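Local coordinates for protein putative glycosyl hydrolase (Bacteroides thetaiotaomicron VPI-5482, PDB 3K11) that probably acts as a glycosyl hydrolase of family 88, although its substrate is not established, at residues Asp202-Phe205 with Met206-Ala210; Lys231-Leu234 with Gln235-Arg239; Met240-Pro243 with Glu244-Leu247. One frame throughout, in Å; residues are numbered along the deposited sequence.

Contact 1: residues Asp202-Phe205 with Met206-Ala210; sequences DDMF and MGIPA
Met-206 N, Gly-207 N and Ile-208 N donate to the carbonyls of Asp-202, Asp-203 and Met-204, three successive i to i+4 helical bonds. The first, 3.0 Å from Met-206 N to Asp-202 O, lies in the carbonyl plane, and that oxygen is gripped a second time by Phe-205 N. Pro-209 has no N-H and interrupts the series, its CD sitting 3.2 Å from Phe-205 O. Water 1 spans the resulting kink, donating to Phe-205 O at 3.2 Å and accepting from Ala-210 N at 3.0 Å. The segment lies on helix 202-217, within what family membership indicates is an (alpha/alpha)6 barrel of the six-hairpin type. Among apolar contacts, the Phe-205 side chain meets the proline at about a right angle, CD1 4.0 Å from Pro-209 CG; with chi1 at -179°, CG lies beside the carbonyl carbon. The ring also stacks on Trp-270. Met-206 bends at chi2 (-56°), which brings CE to 4.1 Å from Phe-205 CD2. Asp-203 OD1 passes 3.5 Å from Met-206 CG and is salt-bridged to Arg-191; Asp-202 OD1 hydrogen-bonds His-250 NE2. A 1,2-ethanediol molecule, probably from the crystallisation liquor, lies about 3 Å from the Asp-202 side chain; such molecules often mark pockets.

Contact 2: residues Lys231-Leu234 with Gln235-Arg239; sequences KQFL and QFADR
Lys-231 lends its carbonyl to Gln-235 N (O to N 2.9 Å), and its side chain runs obliquely past the glutamine. With chi1 at -176° and an extended chain beyond CG, its methylenes reach the amide: CE lies 3.1 Å from Gln-235 OE1. The polar ends are held by the 186-188 loop: Lys-231 NZ bonds Asp-186 O, and Gln-235 NE2 bonds both Asp-186 O and Thr-188 OG1. At Gln-232 the backbone bond to Phe-236 N is nearly straight (173° at the hydrogen), and Gln-232 O also touches the phenylalanine ring at its edge, 3.2 Å from CD2. The Gln-232 chain folds back at chi2, bringing OE1 3.5 Å from Phe-236 CE2 with amide and ring 54° apart; OE1 itself accepts from Phe-189 N, and NE2 donates to Glu-228 OE2 and Gly-187 O. These i to i+4 pairs run along helix 222-240, one of the helices of the presumed (alpha/alpha)6 barrel. Phe-233 O accepts from Ala-237 N, and its CE1 lies 4.4 Å from Ala-237 CB, a loose contact beside Tyr-295. Leu-234 O takes Asp-238 N at 2.9 Å. One turn on, Arg-239 NH1 bonds Gln-235 O (3.1 Å), approaching from above the carbonyl plane, while NH2 is salt-bridged to Asp-186.

Contact 3: residues Met240-Pro243 with Glu244-Leu247; sequences MFIP and EKGL
Ile-242 and Leu-247 form an antiparallel hydrogen-bonded pair with their CA atoms 5.4 Å apart. Ile-242 N donates to Leu-247 O at 2.7 Å, nearly in line with the carbonyl bond (170° at the oxygen). Going the other way, Ile-242 O is held by two donors: Gly-246 N at 2.8 Å, close to the carbonyl direction, and Lys-245 N at 2.9 Å, well above the carbonyl plane. A weak bond from Gly-246 N to Pro-243 O adds to the turn. Because Gly-246 and Leu-247 both face Ile-242, the arrangement is a G1 beta bulge, and the positive phi of Gly-246 (68°) is usual at that position of the bulge and is easily adopted by glycine. The hairpin joins strand 241-242, directly after helix 222-240, to strand 247-253, the middle strand of a small antiparallel sheet.

Side-chain packing lies round this backbone frame. The ring of Phe-241 spans the bulge obliquely, CZ 3.6 Å from Gly-246 CA and CD1 3.6 Å from Leu-247 O, and Tyr-248 and Tyr-295 meet the ring edge-to-face. Lys-245 runs alongside Ile-242 in the same direction, its CG beside the CG2 branch, 4.1 Å from it, before NZ reaches a salt bridge with Asp-318. Glu-244 instead bends back at chi2 (74°), so that OE1 lies 3.5 Å from Ile-242 CG2 and close to the proline ring; the nearby Pro-243 N carries no hydrogen to offer it.

The chemistry is therefore divided: main-chain amides and carbonyls fix the reversal of the chain, with the Ile-242 carbonyl shared by two N-H groups, whereas the side chains across the turn contribute van der Waals contact and the lysine pairs its charge with Asp-318, on a loop far along the sequence.

Overall arrangement
From the N terminus, the chain enters contact 1 on helix 202-217, reverses through the loop after it, and returns along helix 222-240, where contact 2 lies. These two contacts are 12 Å apart between centres and touch: Met-204 packs on Phe-233 and Phe-236, with CG 3.5 Å from Phe-236 CG, and Ile-208 reaches Gln-232. Contact 3 follows contact 2 without a gap, its centre about 13 Å away, and closes the hairpin leading from the helix into strand 247-253. All three are local and in series; none nests within or crosses another. Contacts 1 and 2 meet where the two helices pack, and contact 3 carries the chain on from the second helix into the small sheet, whose strand 198-200 runs just before contact 1.

Contact 1: residues Asp202-Phe205 with Met206-Ala210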
loop_
_atom_site.group_PDB
_atom_site.type_symbol
_atom_site.label_atom_id
_atom_site.label_comp_id
_atom_site.label_asym_id
_atom_site.label_seq_id
_atom_site.Cartn_x
_atom_site.Cartn_y
_atom_site.Cartn_z
ATOM N N ASP A 202 2.457 -16.991 -17.285
ATOM C CA ASP A 202 2.520 -18.425 -17.010
ATOM C C ASP A 202 3.386 -19.135 -18.027
ATOM O O ASP A 202 4.047 -20.129 -17.681
ATOM C CB ASP A 202 1.132 -19.089 -17.075
ATOM C CG ASP A 202 0.077 -18.381 -16.198
ATOM O OD1 ASP A 202 -0.161 -17.200 -16.419
ATOM O OD2 ASP A 202 -0.476 -18.990 -15.253
ATOM N N ASP A 203 3.457 -18.613 -19.253
ATOM C CA ASP A 203 4.144 -19.357 -20.333
ATOM C C ASP A 203 5.655 -19.279 -20.211
ATOM O O ASP A 203 6.338 -20.041 -20.838
ATOM C CB ASP A 203 3.710 -18.911 -21.703
ATOM C CG ASP A 203 2.335 -19.436 -22.100
ATOM O OD1 ASP A 203 1.916 -20.490 -21.561
ATOM O OD2 ASP A 203 1.729 -18.834 -23.000
HETATM N N MSE A 204 6.186 -18.359 -19.393
HETATM C CA MSE A 204 7.597 -18.426 -19.054
HETATM C C MSE A 204 7.893 -19.837 -18.509
HETATM O O MSE A 204 8.852 -20.491 -18.897
HETATM C CB MSE A 204 7.981 -17.359 -18.039
HETATM C CG MSE A 204 7.974 -15.965 -18.645
HETATM SE SE MSE A 204 8.618 -14.609 -17.446
HETATM C CE MSE A 204 10.491 -14.962 -17.643
ATOM N N PHE A 205 7.015 -20.320 -17.640
ATOM C CA PHE A 205 7.176 -21.606 -16.966
ATOM C C PHE A 205 6.655 -22.739 -17.806
ATOM O O PHE A 205 7.219 -23.833 -17.794
ATOM C CB PHE A 205 6.504 -21.580 -15.601
ATOM C CG PHE A 205 6.642 -22.857 -14.852
ATOM C CD1 PHE A 205 7.886 -23.246 -14.302
ATOM C CD2 PHE A 205 5.551 -23.695 -14.739
ATOM C CE1 PHE A 205 8.008 -24.463 -13.644
ATOM C CE2 PHE A 205 5.667 -24.930 -14.097
ATOM C CZ PHE A 205 6.892 -25.301 -13.538
HETATM N N MSE A 206 5.599 -22.496 -18.566
HETATM C CA MSE A 206 5.095 -23.583 -19.405
HETATM C C MSE A 206 6.081 -23.960 -20.503
HETATM O O MSE A 206 6.154 -25.125 -20.906
HETATM C CB MSE A 206 3.729 -23.258 -20.005
HETATM C CG MSE A 206 2.689 -22.861 -19.036
HETATM SE SE MSE A 206 2.356 -24.180 -17.589
HETATM C CE MSE A 206 1.789 -22.901 -16.122
ATOM N N GLY A 207 6.821 -22.990 -21.013
ATOM C CA GLY A 207 7.748 -23.202 -22.140
ATOM C C GLY A 207 9.247 -23.254 -21.888
ATOM O O GLY A 207 9.936 -24.085 -22.469
ATOM N N ILE A 208 9.766 -22.420 -20.992
ATOM C CA ILE A 208 11.238 -22.242 -20.916
ATOM C C ILE A 208 11.970 -23.423 -20.284
ATOM O O ILE A 208 12.934 -23.887 -20.870
ATOM C CB ILE A 208 11.625 -20.887 -20.305
ATOM C CG1 ILE A 208 11.025 -19.784 -21.186
ATOM C CG2 ILE A 208 13.147 -20.750 -20.118
ATOM C CD1 ILE A 208 11.156 -18.345 -20.560
ATOM N N PRO A 209 11.465 -23.977 -19.154
ATOM C CA PRO A 209 12.163 -25.137 -18.575
ATOM C C PRO A 209 12.324 -26.323 -19.519
ATOM O O PRO A 209 13.375 -26.984 -19.510
ATOM C CB PRO A 209 11.313 -25.484 -17.346
ATOM C CG PRO A 209 10.731 -24.130 -16.937
ATOM C CD PRO A 209 10.336 -23.582 -18.301
ATOM N N ALA A 210 11.312 -26.599 -20.341
ATOM C CA ALA A 210 11.389 -27.692 -21.303
ATOM C C ALA A 210 12.534 -27.466 -22.295
ATOM O O ALA A 210 13.264 -28.397 -22.651
ATOM C CB ALA A 210 10.064 -27.815 -22.058
HETATM O O HOH W 1 8.475 -26.105 -19.640
#

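Contact 2: residues Lys231-Leu234 with Gln235-Arg239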
loop_
_atom_site.group_PDB
_atom_site.type_symbol
_atom_site.label_atom_id
_atom_site.label_comp_id
_atom_site.label_asym_id
_atom_site.label_seq_id
_atom_site.Cartn_x
_atom_site.Cartn_y
_atom_site.Cartn_z
ATOM N N LYS A 231 16.652 -16.511 -24.870
ATOM C CA LYS A 231 15.942 -15.572 -25.727
ATOM C C LYS A 231 14.504 -15.430 -25.281
ATOM O O LYS A 231 13.977 -14.334 -25.164
ATOM C CB LYS A 231 15.985 -16.104 -27.165
ATOM C CG LYS A 231 15.352 -15.164 -28.195
ATOM C CD LYS A 231 15.309 -15.761 -29.608
ATOM C CE LYS A 231 14.503 -14.803 -30.590
ATOM N NZ LYS A 231 13.940 -15.535 -31.734
ATOM N N GLN A 232 13.831 -16.554 -25.039
ATOM C CA GLN A 232 12.474 -16.490 -24.482
ATOM C C GLN A 232 12.465 -15.733 -23.184
ATOM O O GLN A 232 11.653 -14.825 -22.962
ATOM C CB GLN A 232 11.958 -17.910 -24.196
ATOM C CG GLN A 232 11.673 -18.719 -25.457
ATOM C CD GLN A 232 10.512 -18.218 -26.283
ATOM O OE1 GLN A 232 9.591 -17.623 -25.765
ATOM N NE2 GLN A 232 10.555 -18.504 -27.586
ATOM N N PHE A 233 13.350 -16.121 -22.291
ATOM C CA PHE A 233 13.328 -15.465 -20.964
ATOM C C PHE A 233 13.393 -13.961 -21.110
ATOM O O PHE A 233 12.613 -13.232 -20.515
ATOM C CB PHE A 233 14.473 -15.960 -20.092
ATOM C CG PHE A 233 14.385 -15.484 -18.657
ATOM C CD1 PHE A 233 14.910 -14.239 -18.266
ATOM C CD2 PHE A 233 13.803 -16.271 -17.691
ATOM C CE1 PHE A 233 14.801 -13.800 -16.964
ATOM C CE2 PHE A 233 13.677 -15.782 -16.330
ATOM C CZ PHE A 233 14.162 -14.578 -15.998
ATOM N N LEU A 234 14.342 -13.478 -21.904
ATOM C CA LEU A 234 14.572 -12.045 -21.951
ATOM C C LEU A 234 13.509 -11.313 -22.759
ATOM O O LEU A 234 13.150 -10.158 -22.457
ATOM C CB LEU A 234 15.958 -11.792 -22.525
ATOM C CG LEU A 234 17.188 -12.272 -21.737
ATOM C CD1 LEU A 234 18.427 -12.020 -22.581
ATOM C CD2 LEU A 234 17.312 -11.583 -20.329
ATOM N N GLN A 235 12.957 -11.974 -23.756
ATOM C CA GLN A 235 11.873 -11.359 -24.576
ATOM C C GLN A 235 10.580 -11.229 -23.778
ATOM O O GLN A 235 9.823 -10.269 -23.957
ATOM C CB GLN A 235 11.697 -12.151 -25.889
ATOM C CG GLN A 235 12.811 -11.826 -26.882
ATOM C CD GLN A 235 12.734 -12.514 -28.225
ATOM O OE1 GLN A 235 13.625 -12.289 -29.056
ATOM N NE2 GLN A 235 11.720 -13.354 -28.455
ATOM N N PHE A 236 10.276 -12.235 -22.934
ATOM C CA PHE A 236 9.186 -12.127 -21.967
ATOM C C PHE A 236 9.509 -11.016 -20.961
ATOM O O PHE A 236 8.711 -10.122 -20.712
ATOM C CB PHE A 236 8.974 -13.424 -21.157
ATOM C CG PHE A 236 8.063 -14.441 -21.803
ATOM C CD1 PHE A 236 6.708 -14.352 -21.660
ATOM C CD2 PHE A 236 8.567 -15.538 -22.474
ATOM C CE1 PHE A 236 5.852 -15.298 -22.221
ATOM C CE2 PHE A 236 7.693 -16.487 -23.053
ATOM C CZ PHE A 236 6.350 -16.352 -22.923
ATOM N N ALA A 237 10.658 -11.109 -20.318
ATOM C CA ALA A 237 10.942 -10.169 -19.201
ATOM C C ALA A 237 10.971 -8.711 -19.640
ATOM O O ALA A 237 10.504 -7.876 -18.897
ATOM C CB ALA A 237 12.237 -10.578 -18.426
ATOM N N ASP A 238 11.480 -8.431 -20.846
ATOM C CA ASP A 238 11.514 -7.057 -21.399
ATOM C C ASP A 238 10.158 -6.411 -21.287
ATOM O O ASP A 238 10.005 -5.278 -20.789
ATOM C CB ASP A 238 11.903 -7.079 -22.882
ATOM C CG ASP A 238 11.990 -5.679 -23.496
ATOM O OD1 ASP A 238 12.700 -4.848 -22.883
ATOM O OD2 ASP A 238 11.323 -5.427 -24.536
ATOM N N ARG A 239 9.161 -7.166 -21.701
ATOM C CA ARG A 239 7.785 -6.667 -21.761
ATOM C C ARG A 239 6.993 -6.770 -20.454
ATOM O O ARG A 239 6.190 -5.906 -20.168
ATOM C CB ARG A 239 7.031 -7.454 -22.804
ATOM C CG ARG A 239 7.625 -7.242 -24.190
ATOM C CD ARG A 239 6.969 -8.165 -25.106
ATOM N NE ARG A 239 7.245 -7.974 -26.531
ATOM C CZ ARG A 239 7.969 -8.797 -27.299
ATOM N NH1 ARG A 239 8.675 -9.814 -26.796
ATOM N NH2 ARG A 239 8.015 -8.552 -28.595
#

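Contact 3: residues Met240-Pro243 with Glu244-Leu247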
loop_
_atom_site.group_PDB
_atom_site.type_symbol
_atom_site.label_atom_id
_atom_site.label_comp_id
_atom_site.label_asym_id
_atom_site.label_seq_id
_atom_site.Cartn_x
_atom_site.Cartn_y
_atom_site.Cartn_z
HETATM N N MSE A 240 7.234 -7.825 -19.693
HETATM C CA MSE A 240 6.370 -8.173 -18.566
HETATM C C MSE A 240 6.917 -7.755 -17.198
HETATM O O MSE A 240 6.111 -7.559 -16.253
HETATM C CB MSE A 240 5.997 -9.674 -18.681
HETATM C CG MSE A 240 5.286 -10.011 -20.013
HETATM SE SE MSE A 240 4.504 -11.709 -19.908
HETATM C CE MSE A 240 2.817 -11.016 -19.130
ATOM N N PHE A 241 8.237 -7.551 -17.081
ATOM C CA PHE A 241 8.840 -7.150 -15.773
ATOM C C PHE A 241 8.525 -5.692 -15.554
ATOM O O PHE A 241 8.522 -4.937 -16.517
ATOM C CB PHE A 241 10.340 -7.397 -15.719
ATOM C CG PHE A 241 10.916 -7.322 -14.314
ATOM C CD1 PHE A 241 10.532 -8.233 -13.336
ATOM C CD2 PHE A 241 11.868 -6.399 -13.995
ATOM C CE1 PHE A 241 11.063 -8.173 -12.071
ATOM C CE2 PHE A 241 12.377 -6.338 -12.691
ATOM C CZ PHE A 241 11.984 -7.204 -11.766
ATOM N N ILE A 242 8.318 -5.304 -14.296
ATOM C CA ILE A 242 7.987 -3.929 -13.908
ATOM C C ILE A 242 9.110 -3.503 -12.935
ATOM O O ILE A 242 9.026 -3.743 -11.725
ATOM C CB ILE A 242 6.654 -3.812 -13.189
ATOM C CG1 ILE A 242 5.500 -4.397 -14.019
ATOM C CG2 ILE A 242 6.297 -2.311 -12.990
ATOM C CD1 ILE A 242 4.261 -4.711 -13.253
ATOM N N PRO A 243 10.191 -2.933 -13.463
ATOM C CA PRO A 243 11.353 -2.605 -12.612
ATOM C C PRO A 243 11.068 -1.740 -11.410
ATOM O O PRO A 243 11.688 -1.942 -10.361
ATOM C CB PRO A 243 12.336 -1.912 -13.579
ATOM C CG PRO A 243 11.828 -2.101 -14.908
ATOM C CD PRO A 243 10.462 -2.667 -14.885
ATOM N N GLU A 244 10.082 -0.858 -11.530
ATOM C CA GLU A 244 9.703 0.026 -10.423
ATOM C C GLU A 244 9.134 -0.750 -9.238
ATOM O O GLU A 244 9.192 -0.264 -8.117
ATOM C CB GLU A 244 8.656 1.058 -10.890
ATOM C CG GLU A 244 9.105 1.967 -12.080
ATOM C CD GLU A 244 9.145 1.297 -13.524
ATOM O OE1 GLU A 244 8.662 0.162 -13.727
ATOM O OE2 GLU A 244 9.690 1.933 -14.477
ATOM N N LYS A 245 8.529 -1.919 -9.495
ATOM C CA LYS A 245 7.945 -2.767 -8.458
ATOM C C LYS A 245 8.777 -3.991 -8.156
ATOM O O LYS A 245 8.639 -4.613 -7.096
ATOM C CB LYS A 245 6.547 -3.217 -8.885
ATOM C CG LYS A 245 5.550 -2.078 -9.014
ATOM C CD LYS A 245 4.121 -2.525 -9.415
ATOM C CE LYS A 245 3.034 -1.432 -8.987
ATOM N NZ LYS A 245 2.539 -1.483 -7.442
ATOM N N GLY A 246 9.614 -4.374 -9.099
ATOM C CA GLY A 246 10.306 -5.651 -8.975
ATOM C C GLY A 246 9.376 -6.835 -9.103
ATOM O O GLY A 246 9.652 -7.872 -8.528
ATOM N N LEU A 247 8.327 -6.697 -9.917
ATOM C CA LEU A 247 7.296 -7.712 -10.088
ATOM C C LEU A 247 6.973 -7.804 -11.574
ATOM O O LEU A 247 7.322 -6.914 -12.356
ATOM C CB LEU A 247 6.014 -7.302 -9.307
ATOM C CG LEU A 247 6.097 -7.068 -7.811
ATOM C CD1 LEU A 247 4.692 -6.587 -7.328
ATOM C CD2 LEU A 247 6.560 -8.341 -7.104
#